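Local coordinates for protein Two-component system sensor histidine kinase (Bacteroides thetaiotaomicron, PDB 3OTT) that probably senses saccharides through its extracellular beta-propellers and beta-sandwich and relays the signal to a cytoplasmic histidine kinase that phosphorylates protein histidine, at residues Q53-T56 against N60-T63; Q158-T163 against L167-P172; K334-F339 against L345-D350; I495-P500 against K544-Q549. All blocks are in the same frame, centred on the assembly; numbering follows the deposited sequence.

Contact 1: residues Q53-T56 against N60-T63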
loop_
_atom_site.group_PDB
_atom_site.type_symbol
_atom_site.label_atom_id
_atom_site.label_comp_id
_atom_site.label_asym_id
_atom_site.label_seq_id
_atom_site.Cartn_x
_atom_site.Cartn_y
_atom_site.Cartn_z
ATOM N N GLN B 53 4.920 -32.291 -17.833
ATOM C CA GLN B 53 4.559 -31.719 -19.119
ATOM C C GLN B 53 3.092 -31.389 -19.165
ATOM O O GLN B 53 2.297 -32.049 -18.526
ATOM C CB GLN B 53 4.963 -32.613 -20.298
ATOM C CG GLN B 53 4.118 -33.870 -20.522
ATOM C CD GLN B 53 4.735 -34.688 -21.634
ATOM O OE1 GLN B 53 5.822 -35.212 -21.461
ATOM N NE2 GLN B 53 4.099 -34.729 -22.807
ATOM N N HIS B 54 2.728 -30.358 -19.922
ATOM C CA HIS B 54 1.283 -30.061 -20.061
ATOM C C HIS B 54 0.811 -30.003 -21.503
ATOM O O HIS B 54 0.079 -29.137 -21.878
ATOM C CB HIS B 54 0.948 -28.796 -19.301
ATOM C CG HIS B 54 1.224 -28.922 -17.838
ATOM N ND1 HIS B 54 0.263 -29.355 -16.937
ATOM C CD2 HIS B 54 2.355 -28.764 -17.125
ATOM C CE1 HIS B 54 0.788 -29.409 -15.728
ATOM N NE2 HIS B 54 2.057 -29.069 -15.812
ATOM N N PHE B 55 1.279 -30.949 -22.304
ATOM C CA PHE B 55 0.974 -31.017 -23.715
ATOM C C PHE B 55 1.015 -32.483 -24.116
ATOM O O PHE B 55 1.600 -33.304 -23.406
ATOM C CB PHE B 55 1.975 -30.178 -24.531
ATOM C CG PHE B 55 3.403 -30.582 -24.365
ATOM C CD1 PHE B 55 3.943 -31.633 -25.101
ATOM C CD2 PHE B 55 4.209 -29.909 -23.496
ATOM C CE1 PHE B 55 5.302 -31.984 -24.964
ATOM C CE2 PHE B 55 5.558 -30.253 -23.312
ATOM C CZ PHE B 55 6.103 -31.300 -24.047
ATOM N N THR B 56 0.417 -32.808 -25.259
ATOM C CA THR B 56 0.446 -34.169 -25.789
ATOM C C THR B 56 1.136 -34.147 -27.147
ATOM O O THR B 56 0.875 -33.252 -27.975
ATOM C CB THR B 56 -1.018 -34.745 -25.859
ATOM O OG1 THR B 56 -1.592 -34.710 -24.540
ATOM C CG2 THR B 56 -1.104 -36.199 -26.438
ATOM N N ASN B 60 -1.739 -29.624 -31.184
ATOM C CA ASN B 60 -1.354 -28.234 -31.397
ATOM C C ASN B 60 -0.695 -27.585 -30.148
ATOM O O ASN B 60 0.010 -26.599 -30.305
ATOM C CB ASN B 60 -2.572 -27.407 -31.856
ATOM C CG ASN B 60 -3.533 -27.144 -30.713
ATOM O OD1 ASN B 60 -3.867 -28.056 -29.955
ATOM N ND2 ASN B 60 -3.932 -25.885 -30.539
ATOM N N ASN B 61 -0.894 -28.150 -28.936
ATOM C CA ASN B 61 -0.181 -27.663 -27.706
ATOM C C ASN B 61 1.293 -28.088 -27.556
ATOM O O ASN B 61 1.984 -27.595 -26.684
ATOM C CB ASN B 61 -0.929 -28.062 -26.421
ATOM C CG ASN B 61 -1.282 -29.506 -26.405
ATOM O OD1 ASN B 61 -0.424 -30.392 -26.578
ATOM N ND2 ASN B 61 -2.565 -29.773 -26.279
ATOM N N ASN B 62 1.715 -29.041 -28.388
ATOM C CA ASN B 62 3.080 -29.553 -28.485
ATOM C C ASN B 62 3.801 -28.646 -29.477
ATOM O O ASN B 62 3.941 -29.001 -30.634
ATOM C CB ASN B 62 3.007 -30.955 -29.082
ATOM C CG ASN B 62 4.363 -31.688 -29.154
ATOM O OD1 ASN B 62 4.450 -32.697 -29.853
ATOM N ND2 ASN B 62 5.388 -31.239 -28.401
ATOM N N THR B 63 4.217 -27.460 -29.033
ATOM C CA THR B 63 4.693 -26.450 -29.948
ATOM C C THR B 63 5.609 -25.535 -29.187
ATOM O O THR B 63 5.621 -25.539 -27.954
ATOM C CB THR B 63 3.498 -25.686 -30.614
ATOM O OG1 THR B 63 3.957 -24.888 -31.692
ATOM C CG2 THR B 63 2.692 -24.814 -29.613
#
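The connection from one propeller blade to the next, between strands 51-53 and 67-71, folds back on itself where F55 and T56 meet N61 and N62. One cross-loop hydrogen bond fixes the turn: T56 N donates to N61 OD1 (2.9 Å, 159° at the hydrogen), arriving tilted 32° from the carbonyl plane of its amide. N61 presents that oxygen because its CG sits between the backbone N and the carbonyl carbon (chi1 50°), and OD1 lies 3.2 Å from F55 CB. Next along, N62 brings ND2 to 3.5 Å from F55 CE1; amide and ring planes are almost parallel but not stacked. Its ND2 is hydrogen-bonded to K41 O and its OD1 to G58 N, holding the amide in place. Within 53-56, Q53 NE2 donates to F55 O at 2.9 Å, the acceptor lying in the plane of the glutamine amide. With an alanine at N61, T56 N would probably lose its mate and the two arms would be freer to part. R651 NH1 hydrogen-bonds T56 OG1 from far along the chain. A loop closed by a side-chain to backbone bond, as here, joins the outermost strand of one beta-propeller blade to the innermost strand of the next.

Contact 2: residues Q158-T163 against L167-P172; sequences QIYVGT and LCRYIP
Strands 159-163 and 167-171 run antiparallel, their axes 4.8 Å apart at 146°, with V161 and C168 as a hydrogen-bonded pair (V161 N to C168 O, 3.0 Å) flanked by the non-hydrogen-bonded pairs Y160-R169 and G162-L167. Farther along, Y170 N donates to I159 O at 2.8 Å. On the face of Y160 and R169, the two side chains lie alongside each other, pointing the same way. R169 CG passes over one face of the tyrosine ring, toward its rim, and the chain then bends at chi3 (54°), turning NH1 to donate to Y160 OH at 3.1 Å. That hydroxyl lies near the guanidinium plane, while NH2 forms a salt bridge with E178 on the outermost strand, gripping the flat group at two places. Q158 crosses the arginine obliquely, its NE2 3.2 Å from R169 CD. On the face of V161 and C168, C168 SG comes 4.0 Å from V161 CB. A water accepts from I159 N and lies close to Y170 O, apparently continuing the pairing. Y216 covers Y160 and R169 from the next blade, and W116 meets Y170 from the previous one: this is the central hairpin of a four-stranded beta-propeller blade.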
loop_
_atom_site.group_PDB
_atom_site.type_symbol
_atom_site.label_atom_id
_atom_site.label_comp_id
_atom_site.label_asym_id
_atom_site.label_seq_id
_atom_site.Cartn_x
_atom_site.Cartn_y
_atom_site.Cartn_z
ATOM N N GLN B 158 4.524 4.120 -19.424
ATOM C CA GLN B 158 5.019 4.311 -20.789
ATOM C C GLN B 158 5.200 2.948 -21.451
ATOM O O GLN B 158 5.473 1.955 -20.746
ATOM C CB GLN B 158 6.395 4.996 -20.737
ATOM C CG GLN B 158 6.348 6.434 -20.212
ATOM C CD GLN B 158 5.859 7.379 -21.268
ATOM O OE1 GLN B 158 4.676 7.413 -21.563
ATOM N NE2 GLN B 158 6.779 8.115 -21.892
ATOM N N ILE B 159 5.112 2.906 -22.793
ATOM C CA ILE B 159 5.315 1.670 -23.522
ATOM C C ILE B 159 6.510 1.772 -24.429
ATOM O O ILE B 159 6.518 2.606 -25.346
ATOM C CB ILE B 159 4.076 1.271 -24.346
ATOM C CG1 ILE B 159 2.799 1.196 -23.484
ATOM C CG2 ILE B 159 4.326 0.036 -25.129
ATOM C CD1 ILE B 159 2.751 0.049 -22.467
ATOM N N TYR B 160 7.484 0.868 -24.205
ATOM C CA TYR B 160 8.718 0.814 -24.962
ATOM C C TYR B 160 8.688 -0.381 -25.872
ATOM O O TYR B 160 8.367 -1.467 -25.436
ATOM C CB TYR B 160 9.953 0.791 -24.030
ATOM C CG TYR B 160 10.223 2.141 -23.372
ATOM C CD1 TYR B 160 9.634 2.462 -22.184
ATOM C CD2 TYR B 160 11.055 3.086 -23.973
ATOM C CE1 TYR B 160 9.881 3.655 -21.552
ATOM C CE2 TYR B 160 11.292 4.328 -23.384
ATOM C CZ TYR B 160 10.668 4.610 -22.172
ATOM O OH TYR B 160 10.858 5.806 -21.546
ATOM N N VAL B 161 9.035 -0.203 -27.139
ATOM C CA VAL B 161 8.924 -1.284 -28.136
ATOM C C VAL B 161 10.275 -1.451 -28.857
ATOM O O VAL B 161 10.721 -0.546 -29.578
ATOM C CB VAL B 161 7.812 -0.955 -29.176
ATOM C CG1 VAL B 161 7.720 -2.044 -30.308
ATOM C CG2 VAL B 161 6.528 -0.737 -28.475
ATOM N N GLY B 162 10.903 -2.621 -28.685
ATOM C CA GLY B 162 12.156 -2.962 -29.343
ATOM C C GLY B 162 11.875 -3.790 -30.587
ATOM O O GLY B 162 11.169 -4.801 -30.539
ATOM N N THR B 163 12.464 -3.395 -31.706
ATOM C CA THR B 163 12.162 -3.980 -32.991
ATOM C C THR B 163 13.423 -4.456 -33.713
ATOM O O THR B 163 14.533 -4.322 -33.212
ATOM C CB THR B 163 11.416 -2.986 -33.947
ATOM O OG1 THR B 163 12.323 -2.042 -34.535
ATOM C CG2 THR B 163 10.169 -2.289 -33.296
ATOM N N LEU B 167 14.583 1.198 -31.326
ATOM C CA LEU B 167 13.722 1.406 -30.192
ATOM C C LEU B 167 12.834 2.611 -30.397
ATOM O O LEU B 167 13.261 3.655 -30.904
ATOM C CB LEU B 167 14.585 1.639 -28.978
ATOM C CG LEU B 167 13.903 1.799 -27.621
ATOM C CD1 LEU B 167 13.274 0.510 -27.121
ATOM C CD2 LEU B 167 14.951 2.329 -26.656
ATOM N N CYS B 168 11.603 2.484 -29.950
ATOM C CA CYS B 168 10.708 3.561 -29.988
ATOM C C CYS B 168 9.794 3.481 -28.781
ATOM O O CYS B 168 9.818 2.511 -28.022
ATOM C CB CYS B 168 9.946 3.510 -31.280
ATOM S SG CYS B 168 8.789 2.185 -31.421
ATOM N N ARG B 169 8.984 4.513 -28.621
ATOM C CA ARG B 169 8.162 4.689 -27.460
ATOM C C ARG B 169 6.772 5.146 -27.851
ATOM O O ARG B 169 6.622 6.129 -28.568
ATOM C CB ARG B 169 8.783 5.725 -26.528
ATOM C CG ARG B 169 7.890 6.005 -25.340
ATOM C CD ARG B 169 8.542 6.903 -24.307
ATOM N NE ARG B 169 9.043 8.163 -24.846
ATOM C CZ ARG B 169 9.992 8.887 -24.261
ATOM N NH1 ARG B 169 10.551 8.481 -23.118
ATOM N NH2 ARG B 169 10.397 10.001 -24.833
ATOM N N TYR B 170 5.740 4.490 -27.334
ATOM C CA TYR B 170 4.376 4.895 -27.705
ATOM C C TYR B 170 3.962 6.296 -27.240
ATOM O O TYR B 170 4.234 6.695 -26.098
ATOM C CB TYR B 170 3.407 3.916 -27.115
ATOM C CG TYR B 170 1.995 4.059 -27.559
ATOM C CD1 TYR B 170 1.667 4.207 -28.902
ATOM C CD2 TYR B 170 0.982 4.004 -26.624
ATOM C CE1 TYR B 170 0.318 4.302 -29.285
ATOM C CE2 TYR B 170 -0.342 4.057 -26.990
ATOM C CZ TYR B 170 -0.682 4.214 -28.303
ATOM O OH TYR B 170 -2.030 4.285 -28.630
ATOM N N ILE B 171 3.258 6.993 -28.121
ATOM C CA ILE B 171 2.690 8.308 -27.818
ATOM C C ILE B 171 1.152 8.198 -27.757
ATOM O O ILE B 171 0.496 8.236 -28.783
ATOM C CB ILE B 171 3.117 9.370 -28.866
ATOM C CG1 ILE B 171 4.625 9.242 -29.173
ATOM C CG2 ILE B 171 2.700 10.781 -28.378
ATOM C CD1 ILE B 171 5.161 10.090 -30.472
ATOM N N PRO B 172 0.577 8.028 -26.565
ATOM C CA PRO B 172 -0.877 7.854 -26.608
ATOM C C PRO B 172 -1.661 9.134 -26.952
ATOM O O PRO B 172 -2.847 9.043 -27.167
ATOM C CB PRO B 172 -1.238 7.306 -25.220
ATOM C CG PRO B 172 -0.128 7.852 -24.293
ATOM C CD PRO B 172 1.124 7.985 -25.199
HETATM O O HOH W 1 4.025 5.292 -24.027
#

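Contact 3: residues K334-F339 against L345-D350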
loop_
_atom_site.group_PDB
_atom_site.type_symbol
_atom_site.label_atom_id
_atom_site.label_comp_id
_atom_site.label_asym_id
_atom_site.label_seq_id
_atom_site.Cartn_x
_atom_site.Cartn_y
_atom_site.Cartn_z
ATOM N N LYS B 334 -1.272 -16.454 24.904
ATOM C CA LYS B 334 -2.197 -16.967 23.867
ATOM C C LYS B 334 -1.616 -17.099 22.393
ATOM O O LYS B 334 -2.313 -17.576 21.495
ATOM C CB LYS B 334 -3.486 -16.155 23.781
ATOM C CG LYS B 334 -4.280 -15.898 25.056
ATOM C CD LYS B 334 -4.973 -14.501 24.965
ATOM C CE LYS B 334 -6.112 -14.324 25.977
ATOM N NZ LYS B 334 -5.604 -14.281 27.380
ATOM N N GLY B 335 -0.373 -16.679 22.153
ATOM C CA GLY B 335 0.256 -16.854 20.860
ATOM C C GLY B 335 0.171 -15.660 19.929
ATOM O O GLY B 335 0.735 -15.697 18.824
ATOM N N PHE B 336 -0.469 -14.580 20.373
ATOM C CA PHE B 336 -0.511 -13.361 19.567
ATOM C C PHE B 336 0.874 -12.729 19.552
ATOM O O PHE B 336 1.529 -12.651 20.579
ATOM C CB PHE B 336 -1.529 -12.335 20.093
ATOM C CG PHE B 336 -2.987 -12.748 19.916
ATOM C CD1 PHE B 336 -3.612 -12.639 18.676
ATOM C CD2 PHE B 336 -3.735 -13.235 21.008
ATOM C CE1 PHE B 336 -4.985 -13.022 18.506
ATOM C CE2 PHE B 336 -5.103 -13.604 20.861
ATOM C CZ PHE B 336 -5.717 -13.503 19.612
ATOM N N TYR B 337 1.291 -12.234 18.394
ATOM C CA TYR B 337 2.496 -11.438 18.350
ATOM C C TYR B 337 2.105 -10.000 18.535
ATOM O O TYR B 337 1.048 -9.608 18.081
ATOM C CB TYR B 337 3.194 -11.609 17.000
ATOM C CG TYR B 337 3.680 -13.006 16.770
ATOM C CD1 TYR B 337 2.846 -13.997 16.243
ATOM C CD2 TYR B 337 5.004 -13.337 17.061
ATOM C CE1 TYR B 337 3.351 -15.305 16.016
ATOM C CE2 TYR B 337 5.489 -14.585 16.854
ATOM C CZ TYR B 337 4.681 -15.568 16.338
ATOM O OH TYR B 337 5.258 -16.806 16.158
ATOM N N TRP B 338 2.961 -9.230 19.216
ATOM C CA TRP B 338 2.728 -7.831 19.470
ATOM C C TRP B 338 4.029 -7.089 19.183
ATOM O O TRP B 338 4.980 -7.157 19.983
ATOM C CB TRP B 338 2.371 -7.602 20.924
ATOM C CG TRP B 338 1.053 -8.147 21.376
ATOM C CD1 TRP B 338 0.815 -9.344 22.009
ATOM C CD2 TRP B 338 -0.201 -7.477 21.305
ATOM N NE1 TRP B 338 -0.525 -9.474 22.295
ATOM C CE2 TRP B 338 -1.171 -8.342 21.867
ATOM C CE3 TRP B 338 -0.610 -6.248 20.772
ATOM C CZ2 TRP B 338 -2.510 -7.970 21.987
ATOM C CZ3 TRP B 338 -1.906 -5.909 20.855
ATOM C CH2 TRP B 338 -2.853 -6.753 21.484
ATOM N N PHE B 339 4.035 -6.398 18.040
ATOM C CA PHE B 339 5.198 -5.720 17.523
ATOM C C PHE B 339 4.820 -4.233 17.447
ATOM O O PHE B 339 3.918 -3.829 16.676
ATOM C CB PHE B 339 5.478 -6.234 16.132
ATOM C CG PHE B 339 6.206 -7.555 16.095
ATOM C CD1 PHE B 339 6.170 -8.434 17.178
ATOM C CD2 PHE B 339 6.914 -7.924 14.944
ATOM C CE1 PHE B 339 6.847 -9.629 17.134
ATOM C CE2 PHE B 339 7.589 -9.126 14.885
ATOM C CZ PHE B 339 7.551 -9.994 16.017
ATOM N N LEU B 345 0.995 -0.023 17.504
ATOM C CA LEU B 345 1.208 -1.391 17.955
ATOM C C LEU B 345 0.382 -2.370 17.126
ATOM O O LEU B 345 -0.838 -2.244 17.027
ATOM C CB LEU B 345 0.822 -1.497 19.449
ATOM C CG LEU B 345 0.855 -2.840 20.188
ATOM C CD1 LEU B 345 2.251 -3.416 20.388
ATOM C CD2 LEU B 345 0.121 -2.760 21.576
ATOM N N ILE B 346 1.043 -3.390 16.611
ATOM C CA ILE B 346 0.408 -4.315 15.714
ATOM C C ILE B 346 0.275 -5.689 16.382
ATOM O O ILE B 346 1.298 -6.245 16.839
ATOM C CB ILE B 346 1.179 -4.423 14.406
ATOM C CG1 ILE B 346 1.438 -3.030 13.811
ATOM C CG2 ILE B 346 0.437 -5.331 13.384
ATOM C CD1 ILE B 346 2.464 -3.054 12.679
ATOM N N ARG B 347 -0.978 -6.186 16.439
ATOM C CA ARG B 347 -1.291 -7.548 16.839
ATOM C C ARG B 347 -1.560 -8.452 15.635
ATOM O O ARG B 347 -2.360 -8.105 14.758
ATOM C CB ARG B 347 -2.588 -7.595 17.640
ATOM C CG ARG B 347 -2.730 -8.786 18.527
ATOM C CD ARG B 347 -4.139 -8.824 19.044
ATOM N NE ARG B 347 -4.998 -9.508 18.089
ATOM C CZ ARG B 347 -6.229 -9.939 18.353
ATOM N NH1 ARG B 347 -6.755 -9.746 19.553
ATOM N NH2 ARG B 347 -6.912 -10.599 17.421
ATOM N N PHE B 348 -0.951 -9.634 15.630
ATOM C CA PHE B 348 -1.101 -10.526 14.492
ATOM C C PHE B 348 -0.726 -11.942 14.924
ATOM O O PHE B 348 -0.099 -12.109 15.969
ATOM C CB PHE B 348 -0.272 -10.001 13.276
ATOM C CG PHE B 348 1.212 -10.003 13.486
ATOM C CD1 PHE B 348 1.834 -8.997 14.247
ATOM C CD2 PHE B 348 2.010 -10.999 12.902
ATOM C CE1 PHE B 348 3.267 -8.999 14.437
ATOM C CE2 PHE B 348 3.414 -11.011 13.088
ATOM C CZ PHE B 348 4.048 -10.007 13.892
ATOM N N THR B 349 -1.119 -12.955 14.179
ATOM C CA THR B 349 -0.897 -14.329 14.612
ATOM C C THR B 349 0.130 -15.142 13.807
ATOM O O THR B 349 0.661 -16.153 14.289
ATOM C CB THR B 349 -2.194 -15.139 14.600
ATOM O OG1 THR B 349 -2.690 -15.175 13.255
ATOM C CG2 THR B 349 -3.245 -14.501 15.543
ATOM N N ASP B 350 0.428 -14.760 12.584
ATOM C CA ASP B 350 1.516 -15.508 11.939
ATOM C C ASP B 350 2.555 -14.581 11.303
ATOM O O ASP B 350 2.187 -13.642 10.606
ATOM C CB ASP B 350 1.006 -16.595 10.950
ATOM C CG ASP B 350 0.687 -16.031 9.559
ATOM O OD1 ASP B 350 1.427 -16.405 8.606
ATOM O OD2 ASP B 350 -0.290 -15.222 9.420
#
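The central hairpin of a blade in the second propeller pairs Y337 and F339 with F348 and I346, and carries a different cluster on each face. Y337 N donates to F348 O at 2.8 Å, and F339 N and I346 O bond in the carbonyl plane. On one face Y337, F339 and F348 make an aromatic cluster. F348 CG lies between its backbone N and carbonyl carbon (chi1 65°), which brings the ring back over the partner strand: its edge points into the face of F339 in a T-shaped pair (centroids 5.0 Å apart, planes at 88°), while Y337 CB sits over its face in a CH-pi contact. The other face belongs to R347. Its CG rests 3.5 Å from the centroid of the six-membered ring of W338, over the face, and beyond the bend at chi3 one side of the guanidinium receives F336 CE1, 3.3 Å from R347 NH2. An alanine at R347, without the chain beyond CB, would probably open a gap over the indole and leave the F336 ring less restrained. W338 NE1 is held by D332. L345 CD2 packs on W338 CE3. I378 and Y397 of the following blade close over W338, whereas F619, from the blade before, meets F339 edge-to-face, so the hairpin is wedged between neighbouring sheets, strand 326-331 beside 337-341 and strand 359-361 beside 344-348.

Contact 4: residues I495-P500 against K544-Q549; sequences IDKINP and KDESQQ
The carboxylate of E546 touches K497 through a single oxygen, OE2, whereas that of neighbouring D545 is used within its own turn and is met over a face: S547 N donates to D545 OD1 at 3.1 Å, 71° out of the carboxylate plane. The meeting across the segments is slight. K497 CE lies 3.2 Å from E546 OE2 and CD 3.7 Å, so the oxygen lies against the end of the aliphatic chain more than against the charge; the ammonium itself, NZ, stands 3.9 Å from E546 OE2, a long salt bridge with no hydrogen bond. Lysine CG is anti to the backbone N (chi1 174°) and the chain runs straight to CD before bending at chi3 and chi4. The glutamate stays extended beyond CG, and the two side chains cross at about a right angle. Since both residues are partly exposed and the pair is long, the attraction is probably modest and screened by solvent. L508 touches both side chains, and W486 also packs on the lysine. On the same turn, K544 NZ forms a salt bridge with E482. The glutamate owes its position to the turn between strands 537-542 and 547-552: D545 makes an Asx turn, and E546, with left-handed backbone angles, faces N542 together with S547 as a G1 beta bulge. Lysine and glutamate thus bridge the surface between adjacent propeller blades, from the third strand of one to the hairpin turn that opens the outermost strand of the next.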
loop_
_atom_site.group_PDB
_atom_site.type_symbol
_atom_site.label_atom_id
_atom_site.label_comp_id
_atom_site.label_asym_id
_atom_site.label_seq_id
_atom_site.Cartn_x
_atom_site.Cartn_y
_atom_site.Cartn_z
ATOM N N ILE B 495 24.105 1.712 38.594
ATOM C CA ILE B 495 22.677 1.323 38.599
ATOM C C ILE B 495 22.199 1.265 40.055
ATOM O O ILE B 495 22.973 1.055 40.984
ATOM C CB ILE B 495 22.388 -0.051 37.814
ATOM C CG1 ILE B 495 23.175 -1.195 38.413
ATOM C CG2 ILE B 495 22.680 0.052 36.256
ATOM C CD1 ILE B 495 22.838 -2.568 37.756
ATOM N N ASP B 496 20.921 1.514 40.258
ATOM C CA ASP B 496 20.403 1.620 41.599
ATOM C C ASP B 496 19.813 0.263 41.942
ATOM O O ASP B 496 19.358 -0.455 41.039
ATOM C CB ASP B 496 19.371 2.769 41.709
ATOM C CG ASP B 496 20.038 4.181 41.896
ATOM O OD1 ASP B 496 21.273 4.267 42.009
ATOM O OD2 ASP B 496 19.330 5.231 41.933
ATOM N N LYS B 497 19.868 -0.085 43.225
ATOM C CA LYS B 497 19.330 -1.323 43.751
ATOM C C LYS B 497 18.329 -0.937 44.824
ATOM O O LYS B 497 18.690 -0.253 45.796
ATOM C CB LYS B 497 20.417 -2.234 44.330
ATOM C CG LYS B 497 19.830 -3.508 45.022
ATOM C CD LYS B 497 20.842 -4.531 45.618
ATOM C CE LYS B 497 21.558 -4.011 46.853
ATOM N NZ LYS B 497 20.863 -4.357 48.069
ATOM N N ILE B 498 17.070 -1.321 44.606
ATOM C CA ILE B 498 16.029 -1.139 45.592
ATOM C C ILE B 498 15.682 -2.441 46.363
ATOM O O ILE B 498 15.453 -3.513 45.778
ATOM C CB ILE B 498 14.730 -0.646 44.949
ATOM C CG1 ILE B 498 14.963 0.640 44.208
ATOM C CG2 ILE B 498 13.633 -0.434 46.036
ATOM C CD1 ILE B 498 13.791 1.060 43.446
ATOM N N ASN B 499 15.655 -2.339 47.671
ATOM C CA ASN B 499 15.134 -3.409 48.495
ATOM C C ASN B 499 13.718 -2.962 48.835
ATOM O O ASN B 499 13.529 -2.078 49.643
ATOM C CB ASN B 499 16.004 -3.642 49.718
ATOM C CG ASN B 499 15.439 -4.694 50.653
ATOM O OD1 ASN B 499 14.220 -4.831 50.786
ATOM N ND2 ASN B 499 16.338 -5.430 51.337
ATOM N N PRO B 500 12.724 -3.540 48.163
ATOM C CA PRO B 500 11.344 -3.134 48.251
ATOM C C PRO B 500 10.744 -3.293 49.657
ATOM O O PRO B 500 9.763 -2.628 49.954
ATOM C CB PRO B 500 10.622 -4.082 47.270
ATOM C CG PRO B 500 11.520 -5.208 47.088
ATOM C CD PRO B 500 12.905 -4.792 47.423
ATOM N N LYS B 544 23.934 -11.926 43.909
ATOM C CA LYS B 544 24.191 -12.578 45.197
ATOM C C LYS B 544 25.305 -11.939 45.994
ATOM O O LYS B 544 25.179 -11.746 47.193
ATOM C CB LYS B 544 24.490 -14.085 45.046
ATOM C CG LYS B 544 23.289 -14.935 44.645
ATOM C CD LYS B 544 23.674 -16.390 44.378
ATOM C CE LYS B 544 22.526 -17.100 43.600
ATOM N NZ LYS B 544 21.417 -17.461 44.548
ATOM N N ASP B 545 26.437 -11.725 45.344
ATOM C CA ASP B 545 27.623 -11.206 46.017
ATOM C C ASP B 545 28.037 -9.811 45.488
ATOM O O ASP B 545 29.056 -9.262 45.916
ATOM C CB ASP B 545 28.789 -12.189 45.871
ATOM C CG ASP B 545 29.265 -12.337 44.430
ATOM O OD1 ASP B 545 28.522 -11.980 43.481
ATOM O OD2 ASP B 545 30.398 -12.840 44.223
ATOM N N GLU B 546 27.266 -9.310 44.521
ATOM C CA GLU B 546 27.484 -8.003 43.886
ATOM C C GLU B 546 28.851 -7.935 43.186
ATOM O O GLU B 546 29.525 -6.893 43.160
ATOM C CB GLU B 546 27.257 -6.874 44.902
ATOM C CG GLU B 546 25.756 -6.719 45.184
ATOM C CD GLU B 546 25.433 -5.766 46.344
ATOM O OE1 GLU B 546 26.341 -5.099 46.920
ATOM O OE2 GLU B 546 24.228 -5.686 46.675
ATOM N N SER B 547 29.245 -9.085 42.660
ATOM C CA SER B 547 30.433 -9.258 41.875
ATOM C C SER B 547 30.135 -8.945 40.428
ATOM O O SER B 547 28.991 -8.979 39.994
ATOM C CB SER B 547 30.808 -10.740 41.870
ATOM O OG SER B 547 32.206 -10.846 41.767
ATOM N N GLN B 548 31.185 -8.802 39.643
ATOM C CA GLN B 548 31.028 -8.144 38.388
ATOM C C GLN B 548 32.215 -8.434 37.481
ATOM O O GLN B 548 33.360 -8.369 37.918
ATOM C CB GLN B 548 30.920 -6.662 38.757
ATOM C CG GLN B 548 30.900 -5.738 37.683
ATOM C CD GLN B 548 32.267 -5.277 37.357
ATOM O OE1 GLN B 548 32.843 -5.706 36.353
ATOM N NE2 GLN B 548 32.820 -4.406 38.199
ATOM N N GLN B 549 31.938 -8.747 36.219
ATOM C CA GLN B 549 32.972 -8.903 35.186
ATOM C C GLN B 549 32.521 -8.117 33.938
ATOM O O GLN B 549 31.340 -7.954 33.646
ATOM C CB GLN B 549 33.196 -10.394 34.840
ATOM C CG GLN B 549 34.641 -10.877 34.944
ATOM C CD GLN B 549 34.862 -12.276 34.304
ATOM O OE1 GLN B 549 34.956 -13.274 35.017
ATOM N NE2 GLN B 549 34.949 -12.336 32.961
#

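In the fold
Contacts 1 and 2 belong to the first seven-bladed propeller, their centres 33 Å apart; contacts 3 and 4 belong to the second, 34 Å apart. Across the two propellers the separations grow, to 73 Å between the centres of contacts 2 and 4 and 76 Å between those of contacts 1 and 4. None touches another. Contacts 2 and 3 are equivalent central hairpins of their blades, whereas contacts 1 and 4 work between blades, one along the chain and one across the surface. Contact 3 alone comes near the bound hexatantalum dodecabromide cluster: the side chain of D350 is about 6 Å from it and bonds to the backbone of E354, which lines that pocket.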